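Malate dehydrogenase (Porphyromonas gingivalis, PDB 3FI9) probably catalyses the NAD-dependent interconversion of malate and oxaloacetate. Local coordinates at residues 26-32 with 59-63; 98-103 with 316-322; 247-251 with 280-284; 259-265 with 275-281. One frame throughout, in Å; residues are numbered along the deposited sequence.

Contact 1. Residues 26-32 with 59-63; sequences QTAAMMR and FEGLN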
loop_
_atom_site.group_PDB
_atom_site.type_symbol
_atom_site.label_atom_id
_atom_site.label_comp_id
_atom_site.label_asym_id
_atom_site.label_seq_id
_atom_site.Cartn_x
_atom_site.Cartn_y
_atom_site.Cartn_z
ATOM N N GLN A 26 -0.437 1.046 -6.148
ATOM C CA GLN A 26 -0.318 2.111 -5.149
ATOM C C GLN A 26 1.174 2.312 -4.830
ATOM O O GLN A 26 1.631 3.414 -4.689
ATOM C CB GLN A 26 -1.122 1.735 -3.883
ATOM C CG GLN A 26 -0.909 2.811 -2.723
ATOM C CD GLN A 26 -1.619 2.414 -1.444
ATOM O OE1 GLN A 26 -2.469 1.517 -1.429
ATOM N NE2 GLN A 26 -1.234 3.053 -0.340
ATOM N N THR A 27 1.938 1.225 -4.741
ATOM C CA THR A 27 3.349 1.357 -4.411
ATOM C C THR A 27 4.140 2.041 -5.518
ATOM O O THR A 27 5.021 2.902 -5.255
ATOM C CB THR A 27 3.946 -0.028 -4.057
ATOM O OG1 THR A 27 3.223 -0.553 -2.932
ATOM C CG2 THR A 27 5.469 0.062 -3.702
ATOM N N ALA A 28 3.866 1.650 -6.751
ATOM C CA ALA A 28 4.575 2.257 -7.885
ATOM C C ALA A 28 4.270 3.752 -7.976
ATOM O O ALA A 28 5.164 4.576 -8.232
ATOM C CB ALA A 28 4.133 1.579 -9.182
ATOM N N ALA A 29 3.013 4.100 -7.761
ATOM C CA ALA A 29 2.626 5.515 -7.760
ATOM C C ALA A 29 3.282 6.280 -6.617
ATOM O O ALA A 29 3.797 7.375 -6.820
ATOM C CB ALA A 29 1.079 5.640 -7.711
ATOM N N MET A 30 3.278 5.730 -5.395
ATOM C CA MET A 30 3.948 6.437 -4.305
ATOM C C MET A 30 5.417 6.668 -4.581
ATOM O O MET A 30 5.989 7.709 -4.206
ATOM C CB MET A 30 3.833 5.649 -2.972
ATOM C CG MET A 30 2.430 5.642 -2.371
ATOM S SD MET A 30 2.165 4.586 -0.886
ATOM C CE MET A 30 3.307 5.526 0.234
ATOM N N MET A 31 6.063 5.656 -5.173
ATOM C CA MET A 31 7.504 5.727 -5.427
ATOM C C MET A 31 7.834 6.684 -6.600
ATOM O O MET A 31 8.985 6.895 -6.906
ATOM C CB MET A 31 8.079 4.334 -5.734
ATOM C CG MET A 31 8.278 3.431 -4.488
ATOM S SD MET A 31 9.062 1.815 -4.985
ATOM C CE MET A 31 9.052 1.020 -3.365
ATOM N N ARG A 32 6.799 7.177 -7.274
ATOM C CA ARG A 32 6.949 8.043 -8.438
ATOM C C ARG A 32 7.931 7.463 -9.437
ATOM O O ARG A 32 8.881 8.133 -9.856
ATOM C CB ARG A 32 7.324 9.490 -8.003
ATOM C CG ARG A 32 6.159 10.115 -7.202
ATOM C CD ARG A 32 6.541 11.499 -6.579
ATOM N NE ARG A 32 6.637 12.550 -7.601
ATOM C CZ ARG A 32 5.592 13.115 -8.191
ATOM N NH1 ARG A 32 4.371 12.713 -7.886
ATOM N NH2 ARG A 32 5.761 14.094 -9.074
ATOM N N PHE A 59 -2.599 11.179 -6.813
ATOM C CA PHE A 59 -1.169 11.217 -7.039
ATOM C C PHE A 59 -0.835 12.287 -8.060
ATOM O O PHE A 59 -1.294 12.200 -9.205
ATOM C CB PHE A 59 -0.663 9.866 -7.524
ATOM C CG PHE A 59 -0.704 8.804 -6.455
ATOM C CD1 PHE A 59 0.167 8.854 -5.382
ATOM C CD2 PHE A 59 -1.638 7.753 -6.530
ATOM C CE1 PHE A 59 0.117 7.840 -4.391
ATOM C CE2 PHE A 59 -1.668 6.752 -5.565
ATOM C CZ PHE A 59 -0.799 6.819 -4.494
ATOM N N GLU A 60 0.005 13.254 -7.649
ATOM C CA GLU A 60 0.348 14.414 -8.500
ATOM C C GLU A 60 1.060 13.986 -9.798
ATOM O O GLU A 60 2.108 13.333 -9.751
ATOM C CB GLU A 60 1.263 15.379 -7.725
ATOM C CG GLU A 60 1.249 16.815 -8.249
ATOM C CD GLU A 60 0.649 17.792 -7.253
ATOM O OE1 GLU A 60 0.641 17.461 -6.034
ATOM O OE2 GLU A 60 0.219 18.899 -7.671
ATOM N N GLY A 61 0.499 14.354 -10.950
ATOM C CA GLY A 61 1.141 14.058 -12.257
ATOM C C GLY A 61 0.981 12.641 -12.800
ATOM O O GLY A 61 1.556 12.273 -13.852
ATOM N N LEU A 62 0.215 11.813 -12.095
ATOM C CA LEU A 62 0.082 10.435 -12.542
ATOM C C LEU A 62 -0.781 10.407 -13.797
ATOM O O LEU A 62 -1.819 11.053 -13.829
ATOM C CB LEU A 62 -0.571 9.569 -11.463
ATOM C CG LEU A 62 -0.490 8.061 -11.685
ATOM C CD1 LEU A 62 0.979 7.591 -11.634
ATOM C CD2 LEU A 62 -1.321 7.318 -10.648
ATOM N N ASN A 63 -0.377 9.639 -14.784
ATOM C CA ASN A 63 -1.197 9.389 -15.981
ATOM C C ASN A 63 -1.660 7.915 -15.974
ATOM O O ASN A 63 -1.187 7.101 -16.780
ATOM C CB ASN A 63 -0.370 9.576 -17.243
ATOM C CG ASN A 63 -0.112 11.071 -17.607
ATOM O OD1 ASN A 63 -1.050 11.885 -17.673
ATOM N ND2 ASN A 63 1.162 11.411 -17.894
#
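In the Rossmann-type NAD-binding domain, the last turn of helix 19-30 is closed by a Schellman motif at Arg32 and packs against the type II beta turn Phe59 to Leu62 that follows helix 44-57. Phe59, with chi1 near -70° (m), swings its ring over the helix, and Ala29 meets it squarely: Ala29 CB lies 3.6 Å from the centroid of the Phe59 ring and only 11° off its normal, a CH-pi contact. A methyl suits this place because a longer side chain would push the ring away. Met30 starts out pointing away from the turn, yet its chi1 near -71° (m) brings CG to 3.8 Å from Phe59 CE1, and Leu62, in the t, p rotamer, turns CD2 back to 4.1 Å from Ala29 CB. Gly61, at phi 79°, takes the turn position where a side chain is poorly tolerated. Gln26 is extended (t, t) and carries OE1 to Asn23 ND2 and Gln238 NE2 of the second subunit, while Tyr242 of that subunit meets the Phe59 ring, so the contact is part of the dimer interface. Arg32 leaves the helix at phi 49°; its NE bonds to the carbonyl of Leu3, and its m, t, p chain folds round until NH1 donates to Glu60 O at 3.0 Å, with an N-H...O angle of 156°.

Contact 2. Residues 98-103 with 316-322; sequences LKGNAE and EVIAMGI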
loop_
_atom_site.group_PDB
_atom_site.type_symbol
_atom_site.label_atom_id
_atom_site.label_comp_id
_atom_site.label_asym_id
_atom_site.label_seq_id
_atom_site.Cartn_x
_atom_site.Cartn_y
_atom_site.Cartn_z
ATOM N N LEU A 98 0.909 -26.600 -12.455
ATOM C CA LEU A 98 2.231 -26.435 -13.022
ATOM C C LEU A 98 2.130 -26.081 -14.499
ATOM O O LEU A 98 2.686 -25.084 -14.956
ATOM C CB LEU A 98 3.018 -27.733 -12.865
ATOM C CG LEU A 98 4.368 -27.806 -13.581
ATOM C CD1 LEU A 98 5.279 -26.680 -13.121
ATOM C CD2 LEU A 98 4.998 -29.198 -13.346
ATOM N N LYS A 99 1.400 -26.909 -15.231
ATOM C CA LYS A 99 1.149 -26.697 -16.646
ATOM C C LYS A 99 0.394 -25.392 -16.895
ATOM O O LYS A 99 0.717 -24.640 -17.818
ATOM C CB LYS A 99 0.332 -27.879 -17.217
ATOM C CG LYS A 99 0.204 -27.856 -18.740
ATOM C CD LYS A 99 -0.363 -29.179 -19.246
ATOM C CE LYS A 99 -0.281 -29.255 -20.769
ATOM N NZ LYS A 99 -0.749 -27.996 -21.425
ATOM N N GLY A 100 -0.624 -25.139 -16.078
ATOM C CA GLY A 100 -1.410 -23.930 -16.207
ATOM C C GLY A 100 -0.558 -22.685 -16.044
ATOM O O GLY A 100 -0.634 -21.751 -16.859
ATOM N N ASN A 101 0.287 -22.661 -15.022
ATOM C CA ASN A 101 1.151 -21.482 -14.839
ATOM C C ASN A 101 2.282 -21.399 -15.862
ATOM O O ASN A 101 2.682 -20.289 -16.283
ATOM C CB ASN A 101 1.734 -21.450 -13.421
ATOM C CG ASN A 101 0.714 -21.080 -12.414
ATOM O OD1 ASN A 101 0.209 -19.960 -12.425
ATOM N ND2 ASN A 101 0.369 -22.024 -11.542
ATOM N N ALA A 102 2.812 -22.555 -16.263
ATOM C CA ALA A 102 3.828 -22.527 -17.317
ATOM C C ALA A 102 3.236 -21.960 -18.606
ATOM O O ALA A 102 3.911 -21.180 -19.318
ATOM C CB ALA A 102 4.431 -23.895 -17.555
ATOM N N GLU A 103 2.000 -22.352 -18.915
ATOM C CA GLU A 103 1.301 -21.843 -20.125
ATOM C C GLU A 103 1.015 -20.339 -20.049
ATOM O O GLU A 103 1.116 -19.643 -21.047
ATOM C CB GLU A 103 -0.039 -22.551 -20.381
ATOM C CG GLU A 103 0.030 -24.068 -20.596
ATOM C CD GLU A 103 0.702 -24.474 -21.892
ATOM O OE1 GLU A 103 1.326 -23.622 -22.543
ATOM O OE2 GLU A 103 0.609 -25.669 -22.252
ATOM N N GLU A 316 10.394 -31.710 -16.294
ATOM C CA GLU A 316 8.958 -31.929 -16.460
ATOM C C GLU A 316 8.334 -30.996 -17.499
ATOM O O GLU A 316 7.570 -31.421 -18.371
ATOM C CB GLU A 316 8.199 -31.702 -15.153
ATOM C CG GLU A 316 8.093 -32.884 -14.226
ATOM C CD GLU A 316 7.098 -32.637 -13.110
ATOM O OE1 GLU A 316 7.543 -32.610 -11.948
ATOM O OE2 GLU A 316 5.877 -32.480 -13.392
ATOM N N VAL A 317 8.631 -29.703 -17.382
ATOM C CA VAL A 317 8.049 -28.727 -18.285
ATOM C C VAL A 317 8.618 -28.821 -19.716
ATOM O O VAL A 317 7.946 -28.455 -20.697
ATOM C CB VAL A 317 8.138 -27.310 -17.653
ATOM C CG1 VAL A 317 7.508 -26.223 -18.586
ATOM C CG2 VAL A 317 7.427 -27.325 -16.279
ATOM N N ILE A 318 9.862 -29.269 -19.848
ATOM C CA ILE A 318 10.387 -29.630 -21.174
ATOM C C ILE A 318 9.546 -30.792 -21.708
ATOM O O ILE A 318 9.175 -30.822 -22.885
ATOM C CB ILE A 318 11.932 -29.983 -21.114
ATOM C CG1 ILE A 318 12.751 -28.743 -20.746
ATOM C CG2 ILE A 318 12.487 -30.557 -22.458
ATOM C CD1 ILE A 318 14.218 -29.052 -20.341
ATOM N N ALA A 319 9.217 -31.746 -20.843
ATOM C CA ALA A 319 8.491 -32.962 -21.295
ATOM C C ALA A 319 7.070 -32.643 -21.764
ATOM O O ALA A 319 6.490 -33.361 -22.598
ATOM C CB ALA A 319 8.475 -34.021 -20.189
ATOM N N MET A 320 6.512 -31.563 -21.229
ATOM C CA MET A 320 5.179 -31.113 -21.590
ATOM C C MET A 320 5.307 -30.416 -22.957
ATOM O O MET A 320 4.334 -30.007 -23.541
ATOM C CB MET A 320 4.638 -30.115 -20.562
ATOM C CG MET A 320 4.215 -30.642 -19.148
ATOM S SD MET A 320 3.910 -29.249 -17.954
ATOM C CE MET A 320 3.696 -30.139 -16.421
ATOM N N GLY A 321 6.519 -30.266 -23.459
ATOM C CA GLY A 321 6.723 -29.527 -24.730
ATOM C C GLY A 321 6.630 -27.988 -24.684
ATOM O O GLY A 321 6.537 -27.322 -25.737
ATOM N N ILE A 322 6.675 -27.410 -23.481
ATOM C CA ILE A 322 6.465 -25.977 -23.326
ATOM C C ILE A 322 7.812 -25.248 -23.361
ATOM O O ILE A 322 8.019 -24.246 -24.071
ATOM C CB ILE A 322 5.778 -25.662 -21.974
ATOM C CG1 ILE A 322 4.309 -26.092 -21.993
ATOM C CG2 ILE A 322 5.932 -24.114 -21.670
ATOM C CD1 ILE A 322 3.607 -26.080 -20.600
#
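Leu98 lays its isobutyl group over Val317 and Met320, so that a face of helix 94-115 in the Rossmann-type NAD-binding domain packs against the C-terminal end of helix 297-319 in the C-terminal domain. Its t, p rotamer sends CD1 to 3.9 Å from Val317 CG2 and CD2 to 3.5 Å from Met320 CE. Met320 is long and flexible enough to reach across from the helix end, and its SD also lies 3.9 Å from Lys99 CB. One turn after Leu98, Ala102 offers a small methyl that lets two branched side chains close in: Ala102 CB is 4.0 Å from Val317 CG1 and 3.8 Å from Ile322 CD1. Ile131 of helix 129-140 also packs on Ala102 and Val317. Ile322 can turn inward because the helix ends in a Schellman motif at Gly321, whose positive phi and crowded backbone suit a residue without CB; Ile322 N then bonds back to Val317 O at 3.2 Å. Asn101, a predicted NAD(+)-binding residue, lies on the same helix segment but is out of reach of 316-322. At the solvent margin the aliphatic part of Lys99 lies alongside the apolar groups while its charge is paired within its own helix, Lys99 NZ to Glu103 OE2 at 2.8 Å; that same OE2 is 3.4 Å from Ile322 CD1.

Contact 3. Residues 247-251 with 280-284; sequences MIRAA and TITKD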
loop_
_atom_site.group_PDB
_atom_site.type_symbol
_atom_site.label_atom_id
_atom_site.label_comp_id
_atom_site.label_asym_id
_atom_site.label_seq_id
_atom_site.Cartn_x
_atom_site.Cartn_y
_atom_site.Cartn_z
ATOM N N MET A 247 12.081 -3.965 -6.593
ATOM C CA MET A 247 12.917 -4.539 -7.693
ATOM C C MET A 247 12.797 -3.736 -9.002
ATOM O O MET A 247 13.845 -3.427 -9.630
ATOM C CB MET A 247 12.596 -6.028 -7.977
ATOM C CG MET A 247 12.691 -6.933 -6.718
ATOM S SD MET A 247 12.153 -8.618 -7.066
ATOM C CE MET A 247 13.232 -9.117 -8.365
ATOM N N ILE A 248 11.570 -3.459 -9.456
ATOM C CA ILE A 248 11.417 -2.730 -10.733
ATOM C C ILE A 248 11.966 -1.274 -10.605
ATOM O O ILE A 248 12.556 -0.708 -11.535
ATOM C CB ILE A 248 9.957 -2.754 -11.271
ATOM C CG1 ILE A 248 9.975 -2.608 -12.800
ATOM C CG2 ILE A 248 9.036 -1.675 -10.577
ATOM C CD1 ILE A 248 10.587 -3.817 -13.530
ATOM N N ARG A 249 11.813 -0.676 -9.439
ATOM C CA ARG A 249 12.490 0.607 -9.220
ATOM C C ARG A 249 14.011 0.548 -9.492
ATOM O O ARG A 249 14.563 1.444 -10.131
ATOM C CB ARG A 249 12.230 1.162 -7.836
ATOM C CG ARG A 249 13.079 2.418 -7.566
ATOM C CD ARG A 249 12.600 3.100 -6.318
ATOM N NE ARG A 249 12.927 2.337 -5.121
ATOM C CZ ARG A 249 12.567 2.724 -3.890
ATOM N NH1 ARG A 249 11.917 3.874 -3.715
ATOM N NH2 ARG A 249 12.892 1.997 -2.833
ATOM N N ALA A 250 14.685 -0.501 -9.021
ATOM C CA ALA A 250 16.120 -0.675 -9.265
ATOM C C ALA A 250 16.410 -0.828 -10.748
ATOM O O ALA A 250 17.352 -0.247 -11.271
ATOM C CB ALA A 250 16.637 -1.921 -8.488
ATOM N N ALA A 251 15.609 -1.638 -11.426
ATOM C CA ALA A 251 15.777 -1.837 -12.868
ATOM C C ALA A 251 15.552 -0.551 -13.652
ATOM O O ALA A 251 16.025 -0.444 -14.770
ATOM C CB ALA A 251 14.843 -2.907 -13.385
ATOM N N THR A 280 22.510 -8.140 -8.287
ATOM C CA THR A 280 22.277 -6.710 -8.237
ATOM C C THR A 280 21.513 -6.346 -9.501
ATOM O O THR A 280 21.825 -6.779 -10.584
ATOM C CB THR A 280 23.549 -5.813 -7.992
ATOM O OG1 THR A 280 23.878 -5.024 -9.149
ATOM C CG2 THR A 280 24.739 -6.641 -7.575
ATOM N N ILE A 281 20.457 -5.590 -9.299
ATOM C CA ILE A 281 19.610 -5.143 -10.361
ATOM C C ILE A 281 19.880 -3.660 -10.494
ATOM O O ILE A 281 19.836 -2.918 -9.513
ATOM C CB ILE A 281 18.166 -5.354 -9.942
ATOM C CG1 ILE A 281 17.924 -6.847 -9.651
ATOM C CG2 ILE A 281 17.232 -4.792 -10.971
ATOM C CD1 ILE A 281 16.480 -7.123 -9.249
ATOM N N THR A 282 20.264 -3.227 -11.687
ATOM C CA THR A 282 20.487 -1.804 -11.916
ATOM C C THR A 282 19.800 -1.430 -13.241
ATOM O O THR A 282 19.090 -2.247 -13.837
ATOM C CB THR A 282 21.988 -1.490 -12.029
ATOM O OG1 THR A 282 22.459 -2.027 -13.254
ATOM C CG2 THR A 282 22.777 -2.154 -10.887
ATOM N N LYS A 283 20.010 -0.204 -13.716
ATOM C CA LYS A 283 19.513 0.192 -15.025
ATOM C C LYS A 283 20.014 -0.736 -16.121
ATOM O O LYS A 283 19.435 -0.795 -17.209
ATOM C CB LYS A 283 19.959 1.623 -15.346
ATOM C CG LYS A 283 21.465 1.751 -15.597
ATOM C CD LYS A 283 21.906 3.228 -15.564
ATOM C CE LYS A 283 23.437 3.342 -15.681
ATOM N NZ LYS A 283 23.933 4.575 -15.004
ATOM N N ASP A 284 21.105 -1.443 -15.854
ATOM C CA ASP A 284 21.628 -2.381 -16.838
ATOM C C ASP A 284 21.095 -3.783 -16.686
ATOM O O ASP A 284 21.605 -4.699 -17.320
ATOM C CB ASP A 284 23.153 -2.410 -16.797
ATOM C CG ASP A 284 23.752 -1.070 -17.180
ATOM O OD1 ASP A 284 23.332 -0.516 -18.213
ATOM O OD2 ASP A 284 24.600 -0.570 -16.425
HETATM O O HOH W 1 16.819 -2.405 -16.511
#
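Helix 238-251 packs its last turn against strand 279-282 of a two-stranded antiparallel hairpin in the C-terminal domain, an alpha/beta packing in which the axes of 247-251 and 280-282 approach to 6.6 Å at 56°. The apolar contacts centre on Ile281, which points at the helix. Its CG2 sits 3.8 Å from Ala250 CB and 3.9 Å from Ala251 CB, and its CD1 is 3.9 Å from Met247 CE. The two alanines let the strand come this close, whereas Met247 fills the wider space one turn earlier and also rests on Ala261 of strand 261-267. Backbone contacts take over where the helix runs out: Ala251 CA approaches Thr282 O at 3.5 Å with an angle of 162° at the hydrogen, and Lys283 CA approaches Ala251 O at 3.6 Å with 170°, both CA-H...O contacts. The direct hydrogen bond here is local to 280-284: Thr282 OG1 accepts from Asp284 N at 3.0 Å, an ST turn for which a hydroxyl-bearing residue is well suited and which shapes the chain as it leaves the strand. A water bridges the two segments, donating to Ala251 O at 2.7 Å and, weakly, to Lys283 O at 3.2 Å.

Contact 4. Residues 259-265 with 275-281; sequences WPAGCYV and MAMETTI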
loop_
_atom_site.group_PDB
_atom_site.type_symbol
_atom_site.label_atom_id
_atom_site.label_comp_id
_atom_site.label_asym_id
_atom_site.label_seq_id
_atom_site.Cartn_x
_atom_site.Cartn_y
_atom_site.Cartn_z
ATOM N N TRP A 259 18.365 -7.450 -1.815
ATOM C CA TRP A 259 17.976 -8.815 -1.402
ATOM C C TRP A 259 18.190 -9.681 -2.640
ATOM O O TRP A 259 18.256 -9.192 -3.737
ATOM C CB TRP A 259 16.488 -8.891 -1.000
ATOM C CG TRP A 259 16.161 -8.027 0.193
ATOM C CD1 TRP A 259 15.516 -6.819 0.187
ATOM C CD2 TRP A 259 16.506 -8.297 1.548
ATOM N NE1 TRP A 259 15.445 -6.325 1.462
ATOM C CE2 TRP A 259 16.038 -7.216 2.319
ATOM C CE3 TRP A 259 17.145 -9.366 2.188
ATOM C CZ2 TRP A 259 16.204 -7.150 3.701
ATOM C CZ3 TRP A 259 17.282 -9.322 3.566
ATOM C CH2 TRP A 259 16.820 -8.202 4.310
ATOM N N PRO A 260 18.318 -10.966 -2.454
ATOM C CA PRO A 260 18.374 -11.926 -3.571
ATOM C C PRO A 260 17.169 -11.790 -4.542
ATOM O O PRO A 260 16.043 -11.501 -4.095
ATOM C CB PRO A 260 18.275 -13.268 -2.837
ATOM C CG PRO A 260 18.987 -13.000 -1.550
ATOM C CD PRO A 260 18.465 -11.633 -1.147
ATOM N N ALA A 261 17.409 -11.988 -5.844
ATOM C CA ALA A 261 16.339 -12.057 -6.840
ATOM C C ALA A 261 16.537 -13.349 -7.613
ATOM O O ALA A 261 17.633 -13.896 -7.631
ATOM C CB ALA A 261 16.415 -10.858 -7.801
ATOM N N GLY A 262 15.491 -13.838 -8.236
ATOM C CA GLY A 262 15.647 -14.972 -9.167
ATOM C C GLY A 262 16.197 -14.492 -10.502
ATOM O O GLY A 262 15.754 -13.455 -11.050
ATOM N N CYS A 263 17.212 -15.186 -11.016
ATOM C CA CYS A 263 17.743 -14.850 -12.269
ATOM C C CYS A 263 18.296 -16.082 -12.968
ATOM O O CYS A 263 18.439 -17.148 -12.347
ATOM C CB CYS A 263 18.834 -13.772 -12.127
ATOM S SG CYS A 263 20.350 -14.429 -11.469
ATOM N N TYR A 264 18.562 -15.942 -14.268
ATOM C CA TYR A 264 19.052 -17.044 -15.087
ATOM C C TYR A 264 20.497 -17.334 -14.682
ATOM O O TYR A 264 21.308 -16.414 -14.545
ATOM C CB TYR A 264 19.075 -16.660 -16.584
ATOM C CG TYR A 264 19.413 -17.873 -17.438
ATOM C CD1 TYR A 264 18.636 -19.029 -17.372
ATOM C CD2 TYR A 264 20.476 -17.839 -18.308
ATOM C CE1 TYR A 264 18.968 -20.176 -18.167
ATOM C CE2 TYR A 264 20.804 -18.928 -19.102
ATOM C CZ TYR A 264 20.048 -20.083 -19.025
ATOM O OH TYR A 264 20.419 -21.126 -19.824
ATOM N N VAL A 265 20.800 -18.624 -14.521
ATOM C CA VAL A 265 22.133 -19.112 -14.132
ATOM C C VAL A 265 22.495 -20.215 -15.118
ATOM O O VAL A 265 21.705 -21.125 -15.366
ATOM C CB VAL A 265 22.120 -19.740 -12.699
ATOM C CG1 VAL A 265 23.469 -20.347 -12.390
ATOM C CG2 VAL A 265 21.738 -18.666 -11.629
ATOM N N MET A 275 17.390 -19.433 -10.559
ATOM C CA MET A 275 17.549 -19.635 -9.113
ATOM C C MET A 275 17.631 -18.281 -8.427
ATOM O O MET A 275 18.110 -17.342 -9.039
ATOM C CB MET A 275 18.897 -20.338 -8.810
ATOM C CG MET A 275 18.831 -21.829 -8.907
ATOM S SD MET A 275 20.282 -22.604 -8.195
ATOM C CE MET A 275 21.543 -21.808 -9.095
ATOM N N ALA A 276 17.232 -18.217 -7.146
ATOM C CA ALA A 276 17.532 -17.087 -6.263
ATOM C C ALA A 276 19.043 -17.041 -6.072
ATOM O O ALA A 276 19.656 -18.065 -5.733
ATOM C CB ALA A 276 16.826 -17.250 -4.870
ATOM N N MET A 277 19.628 -15.876 -6.335
ATOM C CA MET A 277 21.067 -15.707 -6.378
ATOM C C MET A 277 21.472 -14.412 -5.693
ATOM O O MET A 277 20.627 -13.588 -5.357
ATOM C CB MET A 277 21.552 -15.703 -7.838
ATOM C CG MET A 277 21.581 -17.083 -8.511
ATOM S SD MET A 277 23.154 -18.010 -8.147
ATOM C CE MET A 277 22.854 -18.531 -6.500
ATOM N N GLU A 278 22.768 -14.216 -5.510
ATOM C CA GLU A 278 23.265 -12.917 -5.029
ATOM C C GLU A 278 23.360 -11.951 -6.189
ATOM O O GLU A 278 24.381 -11.878 -6.891
ATOM C CB GLU A 278 24.609 -13.058 -4.323
ATOM C CG GLU A 278 25.117 -11.780 -3.652
ATOM C CD GLU A 278 24.213 -11.284 -2.532
ATOM O OE1 GLU A 278 23.436 -12.073 -1.956
ATOM O OE2 GLU A 278 24.294 -10.088 -2.197
ATOM N N THR A 279 22.297 -11.175 -6.356
ATOM C CA THR A 279 22.098 -10.398 -7.554
ATOM C C THR A 279 22.195 -8.922 -7.258
ATOM O O THR A 279 22.000 -8.495 -6.116
ATOM C CB THR A 279 20.683 -10.659 -8.112
ATOM O OG1 THR A 279 19.748 -10.836 -7.017
ATOM C CG2 THR A 279 20.682 -11.888 -8.976
ATOM N N THR A 280 22.510 -8.140 -8.287
ATOM C CA THR A 280 22.277 -6.710 -8.237
ATOM C C THR A 280 21.513 -6.346 -9.501
ATOM O O THR A 280 21.825 -6.779 -10.584
ATOM C CB THR A 280 23.549 -5.813 -7.992
ATOM O OG1 THR A 280 23.878 -5.024 -9.149
ATOM C CG2 THR A 280 24.739 -6.641 -7.575
ATOM N N ILE A 281 20.457 -5.590 -9.299
ATOM C CA ILE A 281 19.610 -5.143 -10.361
ATOM C C ILE A 281 19.880 -3.660 -10.494
ATOM O O ILE A 281 19.836 -2.918 -9.513
ATOM C CB ILE A 281 18.166 -5.354 -9.942
ATOM C CG1 ILE A 281 17.924 -6.847 -9.651
ATOM C CG2 ILE A 281 17.232 -4.792 -10.971
ATOM C CD1 ILE A 281 16.480 -7.123 -9.249
HETATM O O HOH W 2 18.764 -8.359 -6.218
HETATM O O HOH W 3 21.407 -9.594 -3.816
#
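At the apolar centre two small side chains, Ala261 and Cys263, meet larger ones. Cys263 SG reaches Thr279 CG2 at 3.6 Å, Met277 lays CB 4.0 Å from Cys263 SG and CG 3.5 Å from Val265 CG2, and Ala261 CB meets Ile281 CD1 at 4.0 Å. The small size of Ala261 and Cys263 allows Ile281 and Thr279 to approach the strand closely. Around this core, 261-267 and 273-277 run as neighbouring antiparallel strands at one edge of the large mixed sheet, 273-277 being outermost within the chain. Cys263 and Met275 are a hydrogen-bonded pair, with Cys263 N to Met275 O and Met275 N to Cys263 O both at 3.1 Å. Gly262 and Ala276 are the non-hydrogen-bonded pair, their CA atoms just 4.1 Å apart, a closeness that suits a residue lacking CB; Ala276 lies about 7 Å from the predicted proton acceptor His182, between side chains. Met277 N donates to Ala261 O at 3.1 Å. Beyond it the strands diverge, and Thr279 OG1 accepts from Ala261 N at 2.9 Å. At the polar edge two waters link Trp259 O with Thr279 O, one donating to Trp259 O at 2.7 Å, the other to Thr279 O at 2.6 Å; each one's second bond, to the other carbonyl, is weak at 3.2 Å. A threonine hydroxyl and water thus replace strand-to-strand bonding where the ladder stops.

Along the chain contact 1 closes first; contact 2 spans a long loop from helix 94-115 to helix 297-319, and contacts 3 and 4 lie within that span. Contacts 3 and 4 share Thr280 and Ile281 on strand 279-282, their centres are about 11 Å apart, and Met247 CE touches Ala261 CB at 3.7 Å. Strand 261-267 of contact 4 extends the mixed sheet whose parallel strands come from the NAD-binding part, so both sit where the two parts join. Contact 1, about 18 Å from contact 3 between centres, meets it where Met31 packs on Arg249. Contact 2 touches none of the others; its centre lies about 23 Å from that of contact 4, and it joins the domains separately.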